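Protein (polyandrocarpa lectin) (Polyandrocarpa misakiensis, PDB 1BYF) binds galactose through a calcium ion as a homodimeric C-type lectin and has a role in the defence of the tunicate against microorganisms. Local coordinates at residues Y3-S8 and K40-F45; F67-G72 and N104-V109. All coordinates share one frame; numbering follows the deposited sequence.

Overall arrangement
The two contacts lie at different parts of one C-type lectin domain, their centres about 16 Å apart. Interaction 1 packs strand 3-8 against helix 36-49 at the dimer side of the fold, where the strand continues its sheet into the second subunit. Interaction 2 sits nearer the middle, about 5 Å from the chain centre, and its strand 105-109 carries Asp107 and Asp108 of the carbohydrate-binding calcium site. Both contacts reach the same mixed sheet, strand 3-8 beside strand 115-122 and strand 105-109 beside strand 96-100. The helix also joins them directly: Leu43 and Asn104 are in packing contact. Interaction 1 lies away from the calcium site.

Interaction 1: residues Y3-S8 and K40-F45; sequences YEILFS and KAILAF
Strand 3-8 and the helical segment 40-45 run nearly parallel, their axes 17° apart and 11.0 Å distant at closest approach. This is helix-on-sheet packing of the C-type lectin fold: the amino-terminal strand, antiparallel to strand 115-122, meets helix 36-49 through Ile5, Phe7, Ile42 and Phe45, all buried. No hydrogen bond crosses, so the evidence for cohesion is apolar packing and ring stacking. Phe7 and Phe45 form a face-to-face stack, their centroids 3.8 Å apart and planes 15° from parallel. The rings are displaced, each covering part of the other's face, and the side chains pass in opposite directions: Phe7 CB lies 3.7 Å from Phe45 CE1, while Phe45 CB lies 3.8 Å from Phe7 CZ. The CB of Phe45 points toward the strand, and with CG anti to the backbone N (chi1 -176°) the ring comes to lie over a face of Phe7.

Ile42 meets the same ring with its CG2, 4.1 Å from Phe7 CE2. Its CA lies in the plane of the Phe7 ring, at the edge, 4.0 Å from Phe7 CZ, so Phe7 is met by the helix both over a face and at its rim. Phe7 also packs on Phe7 of the second subunit, and residues 4-8 pair antiparallel with a strand of that subunit; Phe45 touches Met38 of that subunit. Toward the start of the strand the isoleucines cross at about a right angle, and their meeting ends in a methyl-to-methyl touch, Ile5 CD1 to Ile42 CD1 at 4.1 Å.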
ATOM      1  N   TYR A   3       3.173   0.653 -10.575  1.00 21.69           N
ATOM      2  CA  TYR A   3       1.859   1.109 -10.175  1.00 21.09           C
ATOM      3  C   TYR A   3       1.855   2.061  -8.986  1.00 20.81           C
ATOM      4  O   TYR A   3       2.786   2.349  -8.252  1.00 20.62           O
ATOM      5  CB  TYR A   3       1.018  -0.085  -9.666  1.00 20.97           C
ATOM      6  CG  TYR A   3       0.774  -1.208 -10.635  1.00 20.75           C
ATOM      7  CD1 TYR A   3       1.684  -2.257 -10.691  1.00 20.87           C
ATOM      8  CD2 TYR A   3      -0.339  -1.248 -11.463  1.00 20.74           C
ATOM      9  CE1 TYR A   3       1.504  -3.316 -11.566  1.00 21.10           C
ATOM     10  CE2 TYR A   3      -0.518  -2.299 -12.341  1.00 21.02           C
ATOM     11  CZ  TYR A   3       0.392  -3.329 -12.383  1.00 21.05           C
ATOM     12  OH  TYR A   3       0.158  -4.354 -13.273  1.00 21.82           O
ATOM     13  N   GLU A   4       0.642   2.511  -8.715  1.00 20.37           N
ATOM     14  CA  GLU A   4       0.206   3.238  -7.556  1.00 19.77           C
ATOM     15  C   GLU A   4      -0.773   2.256  -6.865  1.00 19.28           C
ATOM     16  O   GLU A   4      -1.674   1.780  -7.553  1.00 19.43           O
ATOM     17  CB  GLU A   4      -0.551   4.517  -7.824  1.00 20.72           C
ATOM     18  CG  GLU A   4       0.277   5.766  -8.026  1.00 21.85           C
ATOM     19  CD  GLU A   4      -0.578   6.948  -8.427  1.00 23.24           C
ATOM     20  OE1 GLU A   4      -1.823   6.843  -8.366  1.00 23.51           O
ATOM     21  OE2 GLU A   4      -0.078   8.026  -8.802  1.00 24.38           O
ATOM     22  N   ILE A   5      -0.515   1.947  -5.613  1.00 17.39           N
ATOM     23  CA  ILE A   5      -1.380   1.013  -4.891  1.00 16.48           C
ATOM     24  C   ILE A   5      -1.919   1.699  -3.636  1.00 16.26           C
ATOM     25  O   ILE A   5      -1.154   2.233  -2.838  1.00 15.26           O
ATOM     26  CB  ILE A   5      -0.636  -0.269  -4.500  1.00 16.23           C
ATOM     27  CG1 ILE A   5      -0.063  -0.967  -5.736  1.00 16.55           C
ATOM     28  CG2 ILE A   5      -1.536  -1.209  -3.708  1.00 15.69           C
ATOM     29  CD1 ILE A   5      -1.087  -1.480  -6.728  1.00 16.14           C
ATOM     30  N   LEU A   6      -3.235   1.694  -3.502  1.00 15.44           N
ATOM     31  CA  LEU A   6      -3.879   2.320  -2.352  1.00 15.64           C
ATOM     32  C   LEU A   6      -4.571   1.244  -1.516  1.00 15.59           C
ATOM     33  O   LEU A   6      -5.318   0.449  -2.070  1.00 15.33           O
ATOM     34  CB  LEU A   6      -4.883   3.360  -2.845  1.00 16.49           C
ATOM     35  CG  LEU A   6      -5.874   3.927  -1.825  1.00 17.49           C
ATOM     36  CD1 LEU A   6      -5.174   4.636  -0.680  1.00 17.54           C
ATOM     37  CD2 LEU A   6      -6.828   4.911  -2.499  1.00 18.60           C
ATOM     38  N   PHE A   7      -4.294   1.186  -0.231  1.00 15.68           N
ATOM     39  CA  PHE A   7      -4.926   0.242   0.681  1.00 15.95           C
ATOM     40  C   PHE A   7      -5.818   1.063   1.618  1.00 16.54           C
ATOM     41  O   PHE A   7      -5.327   2.077   2.130  1.00 17.17           O
ATOM     42  CB  PHE A   7      -3.922  -0.514   1.537  1.00 15.38           C
ATOM     43  CG  PHE A   7      -2.961  -1.418   0.828  1.00 14.83           C
ATOM     44  CD1 PHE A   7      -1.752  -0.937   0.353  1.00 14.80           C
ATOM     45  CD2 PHE A   7      -3.255  -2.763   0.662  1.00 14.70           C
ATOM     46  CE1 PHE A   7      -0.864  -1.780  -0.288  1.00 14.53           C
ATOM     47  CE2 PHE A   7      -2.370  -3.611   0.025  1.00 14.35           C
ATOM     48  CZ  PHE A   7      -1.175  -3.122  -0.454  1.00 14.60           C
ATOM     49  N   SER A   8      -7.043   0.641   1.852  1.00 16.95           N
ATOM     50  CA  SER A   8      -7.910   1.391   2.756  1.00 17.52           C
ATOM     51  C   SER A   8      -8.548   0.497   3.813  1.00 17.75           C
ATOM     52  O   SER A   8      -9.054  -0.584   3.514  1.00 17.81           O
ATOM     53  CB  SER A   8      -8.982   2.173   1.995  1.00 17.87           C
ATOM     54  OG  SER A   8      -9.879   2.760   2.934  1.00 18.43           O
ATOM     55  N   LYS A  40       3.216  -9.971  -4.574  1.00 16.83           N
ATOM     56  CA  LYS A  40       3.876 -10.368  -3.334  1.00 17.37           C
ATOM     57  C   LYS A  40       3.960  -9.179  -2.383  1.00 15.39           C
ATOM     58  O   LYS A  40       3.782  -9.414  -1.182  1.00 14.96           O
ATOM     59  CB  LYS A  40       5.233 -11.027  -3.537  1.00 19.49           C
ATOM     60  CG  LYS A  40       5.230 -12.238  -4.433  1.00 22.17           C
ATOM     61  CD  LYS A  40       4.137 -13.261  -4.226  1.00 23.83           C
ATOM     62  CE  LYS A  40       4.357 -14.175  -3.039  1.00 25.08           C
ATOM     63  NZ  LYS A  40       3.324 -14.010  -1.981  1.00 24.85           N
ATOM     64  N   ALA A  41       4.204  -7.974  -2.895  1.00 13.69           N
ATOM     65  CA  ALA A  41       4.256  -6.813  -2.006  1.00 14.17           C
ATOM     66  C   ALA A  41       2.866  -6.576  -1.406  1.00 14.30           C
ATOM     67  O   ALA A  41       2.707  -6.322  -0.209  1.00 14.34           O
ATOM     68  CB  ALA A  41       4.693  -5.556  -2.740  1.00 13.94           C
ATOM     69  N   ILE A  42       1.865  -6.649  -2.273  1.00 13.82           N
ATOM     70  CA  ILE A  42       0.473  -6.463  -1.873  1.00 14.09           C
ATOM     71  C   ILE A  42       0.106  -7.499  -0.816  1.00 14.23           C
ATOM     72  O   ILE A  42      -0.441  -7.135   0.230  1.00 14.68           O
ATOM     73  CB  ILE A  42      -0.487  -6.521  -3.079  1.00 14.44           C
ATOM     74  CG1 ILE A  42      -0.392  -5.237  -3.921  1.00 14.29           C
ATOM     75  CG2 ILE A  42      -1.933  -6.730  -2.647  1.00 14.40           C
ATOM     76  CD1 ILE A  42      -1.022  -5.341  -5.296  1.00 15.22           C
ATOM     77  N   LEU A  43       0.420  -8.767  -1.062  1.00 13.67           N
ATOM     78  CA  LEU A  43       0.094  -9.823  -0.114  1.00 13.32           C
ATOM     79  C   LEU A  43       0.921  -9.722   1.160  1.00 13.86           C
ATOM     80  O   LEU A  43       0.434 -10.147   2.210  1.00 13.94           O
ATOM     81  CB  LEU A  43       0.198 -11.214  -0.740  1.00 13.37           C
ATOM     82  CG  LEU A  43      -0.906 -11.588  -1.738  1.00 13.25           C
ATOM     83  CD1 LEU A  43      -0.645 -12.964  -2.340  1.00 13.40           C
ATOM     84  CD2 LEU A  43      -2.277 -11.555  -1.068  1.00 12.83           C
ATOM     85  N   ALA A  44       2.119  -9.146   1.104  1.00 13.73           N
ATOM     86  CA  ALA A  44       2.916  -8.983   2.318  1.00 13.66           C
ATOM     87  C   ALA A  44       2.224  -7.989   3.252  1.00 13.73           C
ATOM     88  O   ALA A  44       2.222  -8.145   4.471  1.00 13.58           O
ATOM     89  CB  ALA A  44       4.328  -8.523   2.007  1.00 13.26           C
ATOM     90  N   PHE A  45       1.597  -6.969   2.669  1.00 13.09           N
ATOM     91  CA  PHE A  45       0.885  -5.960   3.447  1.00 12.72           C
ATOM     92  C   PHE A  45      -0.368  -6.569   4.081  1.00 12.95           C
ATOM     93  O   PHE A  45      -0.630  -6.409   5.274  1.00 11.78           O
ATOM     94  CB  PHE A  45       0.496  -4.776   2.567  1.00 12.11           C
ATOM     95  CG  PHE A  45      -0.157  -3.588   3.205  1.00 11.59           C
ATOM     96  CD1 PHE A  45      -1.506  -3.596   3.536  1.00 11.63           C
ATOM     97  CD2 PHE A  45       0.565  -2.440   3.466  1.00 11.38           C
ATOM     98  CE1 PHE A  45      -2.107  -2.490   4.113  1.00 11.80           C
ATOM     99  CE2 PHE A  45      -0.025  -1.325   4.039  1.00 11.52           C
ATOM    100  CZ  PHE A  45      -1.368  -1.349   4.363  1.00 11.65           C
TER

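Interaction 2: residues F67-G72 and N104-V109; sequences FLWNDG and NLLDDV. With CA (calcium ion), chain C.
The carbohydrate-binding calcium site of this C-type lectin is built partly on strand 105-109, and the strand that carries Asp107 and Asp108 also packs on the 67-72 segment, Asp108 against Phe67 and Leu106 against Trp69. Phe67 CZ lies 3.8 Å from Asp108 CB, so the ring touches the methylene of a calcium ligand. The ring and carboxylate planes stand 85° apart. The side-chain torsion of Asp108, with CG between the backbone N and the carbonyl carbon (chi1 58°), places OD1 2.4 Å from the calcium ion. The backbone O of Asp108 binds calcium as well, at 2.5 Å. Asp107 OD1 adds a bond of 2.2 Å to calcium. Glu86 and Asn89 also bind the ion, while Ser88 N hydrogen-bonds to Asp108 OD1 and Gln98 NE2 to Asp107 OD2, which probably helps to fix the two carboxylates.

Two residues before Asp108, Leu106 also points toward the 67-72 segment, and its CD1 meets Trp69 CH2 at 4.0 Å, the indole and leucine side chains coming from opposite directions. From Trp69 to Gly72 the chain makes a type I beta turn, closed by Gly72 N to Trp69 O at 3.0 Å. Strand 105-109 pairs with strand 96-100, whose Val97 touches Phe67, while Trp82 meets the Phe67 ring edge-to-face. Val55 of strand 53-55 touches both Trp69 and Leu106, bringing the central sheet against this apolar pair.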
ATOM      1  N   PHE A  67     -14.312 -16.526 -13.984  1.00 21.41           N
ATOM      2  CA  PHE A  67     -13.856 -15.320 -13.292  1.00 20.96           C
ATOM      3  C   PHE A  67     -13.089 -14.377 -14.199  1.00 20.94           C
ATOM      4  O   PHE A  67     -12.186 -14.811 -14.911  1.00 20.81           O
ATOM      5  CB  PHE A  67     -13.010 -15.722 -12.072  1.00 20.70           C
ATOM      6  CG  PHE A  67     -13.907 -16.258 -10.979  1.00 20.62           C
ATOM      7  CD1 PHE A  67     -14.595 -15.385 -10.154  1.00 20.13           C
ATOM      8  CD2 PHE A  67     -14.079 -17.621 -10.810  1.00 20.45           C
ATOM      9  CE1 PHE A  67     -15.431 -15.870  -9.165  1.00 20.37           C
ATOM     10  CE2 PHE A  67     -14.908 -18.108  -9.818  1.00 20.14           C
ATOM     11  CZ  PHE A  67     -15.585 -17.231  -8.994  1.00 19.94           C
ATOM     12  N   LEU A  68     -13.420 -13.087 -14.135  1.00 21.13           N
ATOM     13  CA  LEU A  68     -12.694 -12.103 -14.918  1.00 21.50           C
ATOM     14  C   LEU A  68     -12.201 -10.935 -14.056  1.00 20.87           C
ATOM     15  O   LEU A  68     -12.939 -10.381 -13.250  1.00 20.13           O
ATOM     16  CB  LEU A  68     -13.540 -11.515 -16.037  1.00 22.91           C
ATOM     17  CG  LEU A  68     -14.066 -12.421 -17.149  1.00 23.90           C
ATOM     18  CD1 LEU A  68     -14.941 -11.590 -18.081  1.00 24.45           C
ATOM     19  CD2 LEU A  68     -12.942 -13.092 -17.926  1.00 24.24           C
ATOM     20  N   TRP A  69     -10.956 -10.552 -14.283  1.00 20.94           N
ATOM     21  CA  TRP A  69     -10.374  -9.370 -13.643  1.00 20.80           C
ATOM     22  C   TRP A  69     -11.099  -8.185 -14.279  1.00 22.13           C
ATOM     23  O   TRP A  69     -11.586  -8.365 -15.411  1.00 21.67           O
ATOM     24  CB  TRP A  69      -8.876  -9.334 -13.894  1.00 20.56           C
ATOM     25  CG  TRP A  69      -8.040 -10.348 -13.180  1.00 20.12           C
ATOM     26  CD1 TRP A  69      -7.403 -11.433 -13.712  1.00 20.08           C
ATOM     27  CD2 TRP A  69      -7.747 -10.372 -11.775  1.00 19.46           C
ATOM     28  NE1 TRP A  69      -6.736 -12.129 -12.731  1.00 20.23           N
ATOM     29  CE2 TRP A  69      -6.933 -11.491 -11.529  1.00 19.80           C
ATOM     30  CE3 TRP A  69      -8.096  -9.543 -10.705  1.00 19.86           C
ATOM     31  CZ2 TRP A  69      -6.460 -11.810 -10.254  1.00 19.53           C
ATOM     32  CZ3 TRP A  69      -7.632  -9.858  -9.440  1.00 18.53           C
ATOM     33  CH2 TRP A  69      -6.820 -10.977  -9.229  1.00 19.04           C
ATOM     34  N   ASN A  70     -11.257  -7.049 -13.620  1.00 23.69           N
ATOM     35  CA  ASN A  70     -11.990  -5.929 -14.176  1.00 25.97           C
ATOM     36  C   ASN A  70     -11.422  -5.409 -15.502  1.00 26.20           C
ATOM     37  O   ASN A  70     -12.112  -4.615 -16.140  1.00 26.31           O
ATOM     38  CB  ASN A  70     -12.003  -4.681 -13.291  1.00 28.58           C
ATOM     39  CG  ASN A  70     -12.166  -4.912 -11.816  1.00 30.90           C
ATOM     40  OD1 ASN A  70     -13.021  -5.707 -11.412  1.00 32.44           O
ATOM     41  ND2 ASN A  70     -11.344  -4.207 -11.042  1.00 31.73           N
ATOM     42  N   ASP A  71     -10.185  -5.740 -15.834  1.00 25.99           N
ATOM     43  CA  ASP A  71      -9.608  -5.252 -17.086  1.00 26.66           C
ATOM     44  C   ASP A  71      -9.827  -6.265 -18.209  1.00 26.79           C
ATOM     45  O   ASP A  71      -9.175  -6.233 -19.256  1.00 26.98           O
ATOM     46  CB  ASP A  71      -8.131  -4.909 -16.932  1.00 27.09           C
ATOM     47  CG  ASP A  71      -7.273  -6.052 -16.440  1.00 28.02           C
ATOM     48  OD1 ASP A  71      -7.815  -7.083 -15.986  1.00 28.39           O
ATOM     49  OD2 ASP A  71      -6.029  -5.912 -16.505  1.00 28.55           O
ATOM     50  N   GLY A  72     -10.747  -7.194 -17.989  1.00 26.35           N
ATOM     51  CA  GLY A  72     -11.123  -8.190 -18.969  1.00 26.32           C
ATOM     52  C   GLY A  72     -10.271  -9.434 -19.051  1.00 26.25           C
ATOM     53  O   GLY A  72     -10.610 -10.351 -19.806  1.00 26.36           O
ATOM     54  N   ASN A 104      -4.883 -15.681   3.246  1.00 16.05           N
ATOM     55  CA  ASN A 104      -4.241 -14.522   2.633  1.00 15.60           C
ATOM     56  C   ASN A 104      -4.053 -14.851   1.150  1.00 15.33           C
ATOM     57  O   ASN A 104      -3.043 -14.575   0.517  1.00 15.68           O
ATOM     58  CB  ASN A 104      -2.950 -14.077   3.293  1.00 15.03           C
ATOM     59  CG  ASN A 104      -2.489 -12.690   2.883  1.00 15.23           C
ATOM     60  OD1 ASN A 104      -1.294 -12.420   2.669  1.00 15.11           O
ATOM     61  ND2 ASN A 104      -3.430 -11.770   2.741  1.00 14.38           N
ATOM     62  N   LEU A 105      -5.101 -15.462   0.601  1.00 13.98           N
ATOM     63  CA  LEU A 105      -5.161 -15.875  -0.791  1.00 14.42           C
ATOM     64  C   LEU A 105      -6.579 -15.629  -1.307  1.00 14.52           C
ATOM     65  O   LEU A 105      -7.474 -15.336  -0.503  1.00 14.48           O
ATOM     66  CB  LEU A 105      -4.733 -17.322  -0.991  1.00 15.44           C
ATOM     67  CG  LEU A 105      -3.243 -17.658  -0.938  1.00 15.93           C
ATOM     68  CD1 LEU A 105      -3.021 -19.159  -1.120  1.00 16.85           C
ATOM     69  CD2 LEU A 105      -2.452 -16.901  -1.995  1.00 15.77           C
ATOM     70  N   LEU A 106      -6.782 -15.706  -2.608  1.00 14.32           N
ATOM     71  CA  LEU A 106      -8.074 -15.395  -3.200  1.00 14.64           C
ATOM     72  C   LEU A 106      -9.181 -16.378  -2.844  1.00 14.45           C
ATOM     73  O   LEU A 106      -8.966 -17.550  -2.558  1.00 14.61           O
ATOM     74  CB  LEU A 106      -7.937 -15.259  -4.718  1.00 15.03           C
ATOM     75  CG  LEU A 106      -6.938 -14.230  -5.243  1.00 15.15           C
ATOM     76  CD1 LEU A 106      -7.104 -14.112  -6.756  1.00 14.88           C
ATOM     77  CD2 LEU A 106      -7.120 -12.863  -4.591  1.00 14.55           C
ATOM     78  N   ASP A 107     -10.398 -15.846  -2.864  1.00 14.75           N
ATOM     79  CA  ASP A 107     -11.577 -16.642  -2.519  1.00 15.13           C
ATOM     80  C   ASP A 107     -12.817 -16.024  -3.144  1.00 15.42           C
ATOM     81  O   ASP A 107     -12.894 -14.801  -3.260  1.00 15.34           O
ATOM     82  CB  ASP A 107     -11.693 -16.718  -0.994  1.00 15.57           C
ATOM     83  CG  ASP A 107     -13.028 -17.278  -0.539  1.00 16.66           C
ATOM     84  OD1 ASP A 107     -13.396 -18.358  -1.060  1.00 16.00           O
ATOM     85  OD2 ASP A 107     -13.688 -16.637   0.302  1.00 16.22           O
ATOM     86  N   ASP A 108     -13.763 -16.875  -3.540  1.00 15.73           N
ATOM     87  CA  ASP A 108     -15.018 -16.404  -4.107  1.00 15.73           C
ATOM     88  C   ASP A 108     -16.057 -16.256  -2.993  1.00 16.27           C
ATOM     89  O   ASP A 108     -16.194 -17.112  -2.126  1.00 15.88           O
ATOM     90  CB  ASP A 108     -15.554 -17.329  -5.191  1.00 17.02           C
ATOM     91  CG  ASP A 108     -15.788 -18.760  -4.750  1.00 17.55           C
ATOM     92  OD1 ASP A 108     -15.109 -19.282  -3.846  1.00 17.56           O
ATOM     93  OD2 ASP A 108     -16.677 -19.395  -5.353  1.00 17.91           O
ATOM     94  N   VAL A 109     -16.772 -15.143  -3.016  1.00 16.56           N
ATOM     95  CA  VAL A 109     -17.797 -14.839  -2.035  1.00 17.60           C
ATOM     96  C   VAL A 109     -18.977 -14.155  -2.720  1.00 18.74           C
ATOM     97  O   VAL A 109     -18.855 -13.761  -3.881  1.00 18.45           O
ATOM     98  CB  VAL A 109     -17.271 -13.867  -0.955  1.00 18.06           C
ATOM     99  CG1 VAL A 109     -16.259 -14.546  -0.049  1.00 18.04           C
ATOM    100  CG2 VAL A 109     -16.649 -12.636  -1.601  1.00 17.39           C
TER
HETATM  101 CA    CA C 201     -15.338 -19.376  -1.512  1.00 21.01          CA